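Local coordinates for subtilisin-like serine protease (Fervidobacterium pennivorans, PDB 1R6V), which degrades keratin into peptides as a subtilisin-like serine protease, which allows its bacterium to grow on native feathers, at residues 316-321 against 327-332; 341-346 against 384-389. The protein carries 1 engineered substitution. All coordinates share one frame; numbering follows the deposited sequence.

Interaction 1 of 2, residues 316-321 against 327-332; sequences VAALDY and RVAGFS
Ser332 turns its hydroxyl to strand 314-322 and accepts the amide N-H of Ala318, Ala318 N to Ser332 OG 3.1 Å in a fairly straight bond of 163°. The oxygen gets there because the side chain is extended, OG anti to the backbone N (chi1 -159°), and it also brushes the CA and CB of Ala317. Beside it, the methyl of Ala318 meets Ala329 CB at 3.8 Å and Phe331 CE1 at 3.5 Å, side by side; the phenylalanine ring carries Ala329 CB over one face, offset toward the rim. Strands 314-322 and 325-328 form a tight antiparallel beta hairpin of the subtilase domain. Asp320 and Arg327 are its hydrogen-bonded pair, Asp320 N to Arg327 O at 2.8 Å and Arg327 N to Asp320 O at 3.1 Å, and Leu319 with Val328 is the non-hydrogen-bonded pair next to it, away from the turn. Ala329 N to Ala318 O, 2.8 Å, carries the pairing past the end of strand 325-328. Asp320 and Arg327 sit on the same face, touching through Asp320 CB and Arg327 CG (4.1 Å), while the guanidinium turns elsewhere, NH1 bonding to the carbonyl of Tyr322. A water donates to both Asp320 OD2 and Ala329 O.

Interaction 2 of 2, residues 341-346 against 384-389; sequences GAPGVT and APHVTG
Pro343 lays its ring against one face of the His386 imidazole: CG sits 3.3 Å from the ring centroid and 10° off the normal, a CH-pi contact over the middle of the ring. Pro343 O stands above the same face, beyond its CD2 rim and 3.2 Å from His386 CD2, so one proline meets the histidine through ring and carbonyl. The imidazole is put there by CG standing anti to the carbonyl carbon (chi1 -75°), with the ring turned nearly square to the CA-CB-CG plane. Closer to the helix backbone, Ala342 points its methyl at the helix and packs against both His386 CB, 3.8 Å away, and Val387 CG2, 4.0 Å away, the valine branch that lies beside its backbone N. Were His386 an alanine, the CG of Pro343 would probably lose the flat surface it rests on, and a gap would be left between strand and helix. Thr207 of helix 200-209 also touches His386. The strand and helix axes come within 7.2 Å and cross at 103°. This is the central helix of the subtilisin fold, 380-397, which carries the probable charge-relay serine Ser381 in its first turn, packed across the end of a central-sheet strand.

Strand 314-322 ties the two together: it is one arm of the hairpin in interaction 1 and the parallel neighbour of strand 338-343, which interaction 2 packs against helix 380-397. Leu319 N lies 2.8 Å from Ala342 O, a probable hydrogen bond, and Val316 CG2 meets Val387 CG2 at 3.7 Å, so the side of the strand turned from the hairpin joins the helix packing. Interaction 1 is partly buried, with Arg327 exposed and a water bridge, and rests mainly on backbone hydrogen bonds. Interaction 2 is wholly buried among its touching residues and depends on apolar and CH-pi contacts between sheet and helix.

Interaction 1 of 2, residues 316-321 against 327-332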
ATOM      1  N   VAL A 316      -0.194  15.414   0.764  1.00  9.33           N
ATOM      2  CA  VAL A 316      -0.556  16.820   0.645  1.00 10.90           C
ATOM      3  C   VAL A 316      -2.022  17.157   0.871  1.00 12.08           C
ATOM      4  O   VAL A 316      -2.905  16.532   0.285  1.00 12.87           O
ATOM      5  CB  VAL A 316      -0.165  17.321  -0.765  1.00 11.64           C
ATOM      6  CG1 VAL A 316      -0.493  18.791  -0.943  1.00 10.75           C
ATOM      7  CG2 VAL A 316       1.311  17.048  -1.010  1.00 12.29           C
ATOM      8  N   ALA A 317      -2.270  18.155   1.712  1.00 11.62           N
ATOM      9  CA  ALA A 317      -3.634  18.594   1.983  1.00 13.18           C
ATOM     10  C   ALA A 317      -3.990  19.797   1.123  1.00 13.78           C
ATOM     11  O   ALA A 317      -3.121  20.549   0.686  1.00 11.74           O
ATOM     12  CB  ALA A 317      -3.776  18.956   3.451  1.00 11.33           C
ATOM     13  N   ALA A 318      -5.286  19.994   0.897  1.00 10.44           N
ATOM     14  CA  ALA A 318      -5.761  21.119   0.096  1.00 13.20           C
ATOM     15  C   ALA A 318      -6.044  22.331   0.983  1.00 13.28           C
ATOM     16  O   ALA A 318      -6.703  22.203   2.018  1.00 14.82           O
ATOM     17  CB  ALA A 318      -7.026  20.717  -0.638  1.00 14.11           C
ATOM     18  N   LEU A 319      -5.540  23.491   0.573  1.00 13.66           N
ATOM     19  CA  LEU A 319      -5.755  24.728   1.322  1.00 13.78           C
ATOM     20  C   LEU A 319      -6.604  25.720   0.536  1.00 12.84           C
ATOM     21  O   LEU A 319      -6.502  25.835  -0.684  1.00 12.09           O
ATOM     22  CB  LEU A 319      -4.413  25.389   1.669  1.00 13.78           C
ATOM     23  CG  LEU A 319      -3.455  24.589   2.553  1.00 12.87           C
ATOM     24  CD1 LEU A 319      -2.191  25.414   2.813  1.00 13.56           C
ATOM     25  CD2 LEU A 319      -4.152  24.262   3.889  1.00 14.92           C
ATOM     26  N   ASP A 320      -7.436  26.451   1.272  1.00 15.21           N
ATOM     27  CA  ASP A 320      -8.313  27.471   0.716  1.00 17.27           C
ATOM     28  C   ASP A 320      -7.831  28.755   1.411  1.00 17.29           C
ATOM     29  O   ASP A 320      -6.964  28.711   2.283  1.00 15.58           O
ATOM     30  CB  ASP A 320      -9.754  27.114   1.128  1.00 16.23           C
ATOM     31  CG  ASP A 320     -10.815  28.029   0.521  1.00 21.10           C
ATOM     32  OD1 ASP A 320     -10.512  28.836  -0.378  1.00 20.87           O
ATOM     33  OD2 ASP A 320     -11.985  27.915   0.956  1.00 23.81           O
ATOM     34  N   TYR A 321      -8.360  29.898   1.020  1.00 17.96           N
ATOM     35  CA  TYR A 321      -7.981  31.136   1.683  1.00 17.42           C
ATOM     36  C   TYR A 321      -9.258  31.965   1.715  1.00 18.36           C
ATOM     37  O   TYR A 321      -9.865  32.203   0.680  1.00 17.67           O
ATOM     38  CB  TYR A 321      -6.900  31.876   0.897  1.00 16.86           C
ATOM     39  CG  TYR A 321      -6.416  33.120   1.592  1.00 19.10           C
ATOM     40  CD1 TYR A 321      -5.401  33.062   2.551  1.00 19.72           C
ATOM     41  CD2 TYR A 321      -7.004  34.362   1.321  1.00 20.24           C
ATOM     42  CE1 TYR A 321      -4.976  34.209   3.226  1.00 21.64           C
ATOM     43  CE2 TYR A 321      -6.591  35.515   1.988  1.00 22.46           C
ATOM     44  CZ  TYR A 321      -5.577  35.435   2.939  1.00 24.34           C
ATOM     45  OH  TYR A 321      -5.155  36.576   3.602  1.00 23.82           O
ATOM     46  N   ARG A 327      -6.786  28.077   5.276  1.00 21.73           N
ATOM     47  CA  ARG A 327      -7.550  27.082   6.015  1.00 22.98           C
ATOM     48  C   ARG A 327      -7.650  25.812   5.188  1.00 23.45           C
ATOM     49  O   ARG A 327      -7.552  25.864   3.966  1.00 22.23           O
ATOM     50  CB  ARG A 327      -8.948  27.621   6.329  1.00 26.78           C
ATOM     51  CG  ARG A 327      -9.671  28.202   5.120  1.00 30.66           C
ATOM     52  CD  ARG A 327     -10.264  29.566   5.458  1.00 33.55           C
ATOM     53  NE  ARG A 327     -11.175  29.451   6.592  1.00 38.99           N
ATOM     54  CZ  ARG A 327     -11.804  30.469   7.170  1.00 39.60           C
ATOM     55  NH1 ARG A 327     -11.628  31.701   6.721  1.00 39.06           N
ATOM     56  NH2 ARG A 327     -12.605  30.249   8.210  1.00 41.75           N
ATOM     57  N   VAL A 328      -7.825  24.676   5.855  1.00 23.95           N
ATOM     58  CA  VAL A 328      -7.949  23.407   5.149  1.00 27.48           C
ATOM     59  C   VAL A 328      -9.238  23.481   4.340  1.00 28.95           C
ATOM     60  O   VAL A 328     -10.252  23.959   4.841  1.00 28.82           O
ATOM     61  CB  VAL A 328      -8.020  22.230   6.133  1.00 27.97           C
ATOM     62  CG1 VAL A 328      -7.877  20.911   5.391  1.00 28.81           C
ATOM     63  CG2 VAL A 328      -6.929  22.376   7.169  1.00 31.61           C
ATOM     64  N   ALA A 329      -9.193  23.010   3.098  1.00 31.05           N
ATOM     65  CA  ALA A 329     -10.353  23.069   2.209  1.00 35.09           C
ATOM     66  C   ALA A 329     -11.622  22.450   2.776  1.00 37.40           C
ATOM     67  O   ALA A 329     -12.732  22.838   2.397  1.00 39.42           O
ATOM     68  CB  ALA A 329     -10.013  22.436   0.875  1.00 34.33           C
ATOM     69  N   GLY A 330     -11.464  21.488   3.679  1.00 38.48           N
ATOM     70  CA  GLY A 330     -12.621  20.847   4.280  1.00 39.48           C
ATOM     71  C   GLY A 330     -12.799  19.426   3.788  1.00 39.00           C
ATOM     72  O   GLY A 330     -12.933  18.489   4.573  1.00 40.56           O
ATOM     73  N   PHE A 331     -12.807  19.268   2.473  1.00 37.95           N
ATOM     74  CA  PHE A 331     -12.949  17.955   1.866  1.00 36.82           C
ATOM     75  C   PHE A 331     -11.628  17.203   1.990  1.00 36.30           C
ATOM     76  O   PHE A 331     -11.545  16.018   1.674  1.00 36.75           O
ATOM     77  CB  PHE A 331     -13.330  18.109   0.395  1.00 34.93           C
ATOM     78  CG  PHE A 331     -12.430  19.047  -0.363  1.00 34.86           C
ATOM     79  CD1 PHE A 331     -11.102  18.706  -0.621  1.00 33.21           C
ATOM     80  CD2 PHE A 331     -12.899  20.284  -0.790  1.00 34.17           C
ATOM     81  CE1 PHE A 331     -10.260  19.581  -1.291  1.00 32.31           C
ATOM     82  CE2 PHE A 331     -12.062  21.168  -1.462  1.00 33.19           C
ATOM     83  CZ  PHE A 331     -10.740  20.816  -1.714  1.00 32.63           C
ATOM     84  N   SER A 332     -10.596  17.905   2.452  1.00 36.11           N
ATOM     85  CA  SER A 332      -9.271  17.311   2.625  1.00 35.49           C
ATOM     86  C   SER A 332      -9.281  16.387   3.845  1.00 36.78           C
ATOM     87  O   SER A 332      -9.546  16.827   4.969  1.00 35.63           O
ATOM     88  CB  SER A 332      -8.227  18.423   2.809  1.00 35.37           C
ATOM     89  OG  SER A 332      -6.918  17.965   2.512  1.00 31.25           O
TER
HETATM   90  O   HOH W   1     -12.693  25.059   0.332  1.00 20.57           O

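Interaction 2 of 2, residues 341-346 against 384-389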
ATOM      1  N   GLY A 341       0.346  21.476   3.282  1.00 13.59           N
ATOM      2  CA  GLY A 341      -0.834  21.792   2.501  1.00 13.51           C
ATOM      3  C   GLY A 341      -0.396  22.724   1.382  1.00 13.26           C
ATOM      4  O   GLY A 341       0.685  23.328   1.436  1.00 12.73           O
ATOM      5  N   ALA A 342      -1.220  22.844   0.349  1.00 11.56           N
ATOM      6  CA  ALA A 342      -0.898  23.736  -0.759  1.00 11.45           C
ATOM      7  C   ALA A 342      -2.211  24.232  -1.334  1.00 12.64           C
ATOM      8  O   ALA A 342      -3.259  23.654  -1.057  1.00 11.64           O
ATOM      9  CB  ALA A 342      -0.085  22.992  -1.859  1.00 12.52           C
ATOM     10  N   PRO A 343      -2.163  25.294  -2.157  1.00 13.81           N
ATOM     11  CA  PRO A 343      -3.380  25.853  -2.770  1.00 13.92           C
ATOM     12  C   PRO A 343      -4.166  24.752  -3.474  1.00 12.62           C
ATOM     13  O   PRO A 343      -3.609  24.025  -4.291  1.00 12.82           O
ATOM     14  CB  PRO A 343      -2.836  26.926  -3.726  1.00 15.36           C
ATOM     15  CG  PRO A 343      -1.388  26.584  -3.897  1.00 22.96           C
ATOM     16  CD  PRO A 343      -0.966  26.044  -2.573  1.00 14.37           C
ATOM     17  N   GLY A 344      -5.454  24.630  -3.151  1.00 12.07           N
ATOM     18  CA  GLY A 344      -6.263  23.578  -3.740  1.00 12.00           C
ATOM     19  C   GLY A 344      -7.705  23.982  -4.003  1.00 12.87           C
ATOM     20  O   GLY A 344      -8.592  23.129  -4.099  1.00 13.82           O
ATOM     21  N   VAL A 345      -7.936  25.280  -4.106  1.00 14.01           N
ATOM     22  CA  VAL A 345      -9.278  25.792  -4.386  1.00 13.60           C
ATOM     23  C   VAL A 345      -9.124  26.899  -5.424  1.00 14.18           C
ATOM     24  O   VAL A 345      -8.203  27.694  -5.341  1.00 15.43           O
ATOM     25  CB  VAL A 345      -9.954  26.324  -3.086  1.00 15.73           C
ATOM     26  CG1 VAL A 345     -11.368  26.772  -3.386  1.00 16.51           C
ATOM     27  CG2 VAL A 345      -9.983  25.230  -2.021  1.00 16.86           C
ATOM     28  N   THR A 346      -9.997  26.927  -6.432  1.00 13.46           N
ATOM     29  CA  THR A 346      -9.936  27.948  -7.475  1.00 13.89           C
ATOM     30  C   THR A 346      -8.571  27.961  -8.169  1.00 13.05           C
ATOM     31  O   THR A 346      -7.928  28.999  -8.312  1.00 13.10           O
ATOM     32  CB  THR A 346     -10.252  29.350  -6.886  1.00 15.07           C
ATOM     33  OG1 THR A 346     -11.394  29.241  -6.025  1.00 15.61           O
ATOM     34  CG2 THR A 346     -10.580  30.348  -8.005  1.00 17.95           C
ATOM     35  N   ALA A 384      -1.797  18.804  -4.563  1.00  9.97           N
ATOM     36  CA  ALA A 384      -0.602  17.988  -4.764  1.00 10.49           C
ATOM     37  C   ALA A 384       0.327  18.473  -5.883  1.00 11.40           C
ATOM     38  O   ALA A 384       1.541  18.487  -5.711  1.00 11.19           O
ATOM     39  CB  ALA A 384      -1.004  16.503  -4.991  1.00 10.55           C
ATOM     40  N   PRO A 385      -0.217  18.853  -7.052  1.00 11.42           N
ATOM     41  CA  PRO A 385       0.670  19.319  -8.120  1.00 12.21           C
ATOM     42  C   PRO A 385       1.497  20.543  -7.739  1.00 12.21           C
ATOM     43  O   PRO A 385       2.582  20.753  -8.285  1.00 11.97           O
ATOM     44  CB  PRO A 385      -0.277  19.599  -9.292  1.00 13.04           C
ATOM     45  CG  PRO A 385      -1.643  19.620  -8.685  1.00 19.08           C
ATOM     46  CD  PRO A 385      -1.589  18.651  -7.556  1.00 12.15           C
ATOM     47  N   HIS A 386       1.001  21.355  -6.815  1.00 11.52           N
ATOM     48  CA  HIS A 386       1.799  22.513  -6.407  1.00 11.28           C
ATOM     49  C   HIS A 386       3.033  21.991  -5.688  1.00 11.36           C
ATOM     50  O   HIS A 386       4.133  22.513  -5.875  1.00 10.53           O
ATOM     51  CB  HIS A 386       1.015  23.422  -5.468  1.00 12.24           C
ATOM     52  CG  HIS A 386      -0.035  24.233  -6.155  1.00 12.53           C
ATOM     53  ND1 HIS A 386       0.196  25.508  -6.640  1.00 15.60           N
ATOM     54  CD2 HIS A 386      -1.314  23.937  -6.486  1.00 11.36           C
ATOM     55  CE1 HIS A 386      -0.892  25.952  -7.239  1.00 12.15           C
ATOM     56  NE2 HIS A 386      -1.825  25.014  -7.162  1.00 14.65           N
ATOM     57  N   VAL A 387       2.848  20.975  -4.847  1.00 10.77           N
ATOM     58  CA  VAL A 387       3.975  20.406  -4.116  1.00 10.35           C
ATOM     59  C   VAL A 387       4.904  19.657  -5.076  1.00 11.08           C
ATOM     60  O   VAL A 387       6.122  19.756  -4.968  1.00 11.87           O
ATOM     61  CB  VAL A 387       3.500  19.458  -2.992  1.00 12.53           C
ATOM     62  CG1 VAL A 387       4.698  18.719  -2.378  1.00 11.93           C
ATOM     63  CG2 VAL A 387       2.799  20.268  -1.908  1.00 12.48           C
ATOM     64  N   THR A 388       4.342  18.914  -6.019  1.00 11.41           N
ATOM     65  CA  THR A 388       5.196  18.208  -6.973  1.00 11.36           C
ATOM     66  C   THR A 388       6.054  19.224  -7.731  1.00 12.99           C
ATOM     67  O   THR A 388       7.243  18.990  -8.000  1.00 11.65           O
ATOM     68  CB  THR A 388       4.338  17.359  -7.950  1.00 10.69           C
ATOM     69  OG1 THR A 388       3.703  16.313  -7.204  1.00  9.08           O
ATOM     70  CG2 THR A 388       5.189  16.713  -9.029  1.00 10.44           C
ATOM     71  N   GLY A 389       5.459  20.369  -8.059  1.00 11.56           N
ATOM     72  CA  GLY A 389       6.195  21.418  -8.749  1.00 12.62           C
ATOM     73  C   GLY A 389       7.306  21.995  -7.876  1.00 13.60           C
ATOM     74  O   GLY A 389       8.416  22.266  -8.341  1.00 12.87           O
TER